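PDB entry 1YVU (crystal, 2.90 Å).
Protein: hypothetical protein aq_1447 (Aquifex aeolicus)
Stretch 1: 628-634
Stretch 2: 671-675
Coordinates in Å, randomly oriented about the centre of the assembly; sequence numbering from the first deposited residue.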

# COMPACT_ATOMS: atom_id res chain seq x y z
N ALA A 628 -2.65 13.91 -6.91
CA ALA A 628 -3.65 13.18 -7.67
C ALA A 628 -2.96 12.73 -8.97
O ALA A 628 -2.66 13.57 -9.85
CB ALA A 628 -4.79 14.06 -7.95
N THR A 629 -2.72 11.42 -9.08
CA THR A 629 -2.06 10.82 -10.24
C THR A 629 -2.92 10.38 -11.41
O THR A 629 -2.38 9.99 -12.45
CB THR A 629 -1.31 9.60 -9.83
OG1 THR A 629 -2.09 8.85 -8.88
CG2 THR A 629 0.03 9.98 -9.27
N TYR A 630 -4.23 10.34 -11.19
CA TYR A 630 -5.20 9.90 -12.21
C TYR A 630 -6.55 10.58 -11.98
O TYR A 630 -6.87 10.93 -10.84
CB TYR A 630 -5.34 8.35 -12.21
CG TYR A 630 -6.03 7.71 -11.00
CD1 TYR A 630 -7.25 7.03 -11.16
CD2 TYR A 630 -5.44 7.72 -9.72
CE1 TYR A 630 -7.88 6.36 -10.07
CE2 TYR A 630 -6.05 7.07 -8.62
CZ TYR A 630 -7.27 6.38 -8.80
OH TYR A 630 -7.86 5.68 -7.76
N ASN A 631 -7.34 10.71 -13.05
CA ASN A 631 -8.68 11.33 -13.02
C ASN A 631 -9.72 10.40 -12.37
O ASN A 631 -9.59 9.18 -12.45
CB ASN A 631 -9.12 11.65 -14.45
CG ASN A 631 -8.04 12.33 -15.28
OD1 ASN A 631 -7.62 13.44 -14.97
ND2 ASN A 631 -7.60 11.68 -16.34
N GLN A 632 -10.75 10.99 -11.75
CA GLN A 632 -11.82 10.21 -11.08
C GLN A 632 -12.71 9.53 -12.12
O GLN A 632 -13.50 10.21 -12.79
CB GLN A 632 -12.73 11.10 -10.22
CG GLN A 632 -12.09 11.78 -9.03
CD GLN A 632 -13.13 12.51 -8.16
OE1 GLN A 632 -13.71 13.52 -8.57
NE2 GLN A 632 -13.35 12.00 -6.95
N VAL A 633 -12.57 8.21 -12.26
CA VAL A 633 -13.38 7.45 -13.23
C VAL A 633 -14.58 6.78 -12.54
O VAL A 633 -15.73 7.07 -12.90
CB VAL A 633 -12.51 6.45 -14.04
CG1 VAL A 633 -13.36 5.67 -15.04
CG2 VAL A 633 -11.45 7.21 -14.81
N TYR A 634 -14.32 5.86 -11.61
CA TYR A 634 -15.39 5.19 -10.85
C TYR A 634 -15.57 5.94 -9.53
O TYR A 634 -14.60 6.49 -8.98
CB TYR A 634 -15.07 3.71 -10.58
CG TYR A 634 -15.06 2.81 -11.81
CD1 TYR A 634 -13.87 2.20 -12.25
CD2 TYR A 634 -16.24 2.59 -12.57
CE1 TYR A 634 -13.83 1.39 -13.44
CE2 TYR A 634 -16.21 1.78 -13.76
CZ TYR A 634 -15.00 1.19 -14.18
OH TYR A 634 -14.95 0.43 -15.33
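Stretch 2 (671-675) QPIKL

A single hydrogen bond ties these two stretches together, and it runs from a side chain to a backbone rather than between two backbones. Thr629 OG1 donates to Lys674 O at 2.8 Å. Neither stretch forms a regular helix or strand, so no strand pairing supports the contact. The rest is mostly side-chain packing, and the surface buried between the stretches is modest, 293 Å² with both sides summed.

The CA atoms come nearest close to the start of stretch 1. Thr629 CA and Lys674 CA are 5.6 Å apart. From there the order runs in reverse: Thr629 meets Lys674, Tyr630 lies against both Lys674 and Pro672, and Val633 reaches Pro672. Stretch 2 therefore passes stretch 1 in the opposite sense of sequence. Its backbone is extended from Gln671 to Ile673. At Lys674 phi and psi change to -67° and -36°, and Leu675 is extended again.

Thr629 points toward stretch 2. Its chi1 is in the p well, at 40°, and its hydroxyl reaches the carbonyl of Lys674. The residue is buried, so the bond gives the hydroxyl a partner away from solvent. The same oxygen also lies near the lysine side chain, with Thr629 OG1 to Lys674 CG at 3.9 Å.

Tyr630 is the centre of the packing. It points toward stretch 2 with chi1 at 70°, and its ring touches two residues. Tyr630 CD1 is 3.8 Å from Pro672 CB. Tyr630 CE2 is 3.8 Å from Lys674 CG. Both approaches to the ring are oblique. The lysine contact uses the aliphatic part of the chain. All four chi angles of Lys674 are t, and the end of this extended side chain leads away from stretch 1. The Tyr630 hydroxyl is hydrogen-bonded elsewhere in the structure.

Ile673 lies between Pro672 and Lys674 in sequence, but its CA-to-CB bond points away from stretch 1. Its backbone carbonyl is what comes near, with Ile673 O 4.2 Å from Tyr630 CB. The backbone is extended here, and the CA-to-CB bonds of Pro672 and Ile673 point toward and away from stretch 1 in turn.

Val633 adds a small apolar contact at the exposed end. Val633 CG2 lies 3.7 Å from Pro672 CG. Pro672 thus packs against both Tyr630 and Val633. Asn631 and Gln632, between those two residues, make no contact with stretch 2: the CA-to-CB bond of Asn631 points sideways and that of Gln632 points away. Ala628, Tyr634, Gln671 and Leu675 also remain outside the contact.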

# COMPACT_ATOMS: atom_id res chain seq x y z
N GLN A 671 -7.91 2.85 -19.67
CA GLN A 671 -8.03 2.56 -18.25
C GLN A 671 -7.04 3.41 -17.46
O GLN A 671 -6.08 3.93 -18.04
CB GLN A 671 -7.83 1.05 -17.99
CG GLN A 671 -9.08 0.21 -18.29
CD GLN A 671 -8.84 -1.29 -18.25
OE1 GLN A 671 -8.07 -1.80 -17.40
NE2 GLN A 671 -9.52 -2.02 -19.14
N PRO A 672 -7.32 3.68 -16.18
CA PRO A 672 -6.37 4.50 -15.44
C PRO A 672 -5.44 3.68 -14.56
O PRO A 672 -5.79 2.60 -14.08
CB PRO A 672 -7.26 5.43 -14.61
CG PRO A 672 -8.67 4.82 -14.67
CD PRO A 672 -8.57 3.52 -15.39
N ILE A 673 -4.23 4.20 -14.44
CA ILE A 673 -3.18 3.60 -13.63
C ILE A 673 -2.67 4.69 -12.71
O ILE A 673 -2.21 5.74 -13.15
CB ILE A 673 -2.11 2.96 -14.52
CG1 ILE A 673 -2.71 1.70 -15.16
CG2 ILE A 673 -0.83 2.70 -13.71
CD1 ILE A 673 -1.79 0.78 -15.89
N LYS A 674 -2.85 4.42 -11.43
CA LYS A 674 -2.51 5.28 -10.31
C LYS A 674 -1.03 5.50 -10.13
O LYS A 674 -0.61 6.60 -9.77
CB LYS A 674 -3.07 4.60 -9.07
CG LYS A 674 -2.81 5.23 -7.72
CD LYS A 674 -3.59 4.41 -6.73
CE LYS A 674 -3.06 4.55 -5.34
NZ LYS A 674 -3.57 3.45 -4.43
N LEU A 675 -0.25 4.46 -10.41
CA LEU A 675 1.19 4.52 -10.19
C LEU A 675 2.12 4.78 -11.39
O LEU A 675 1.79 4.40 -12.52
CB LEU A 675 1.61 3.24 -9.44
CG LEU A 675 1.17 3.01 -7.98
CD1 LEU A 675 1.83 1.75 -7.43
CD2 LEU A 675 1.55 4.20 -7.11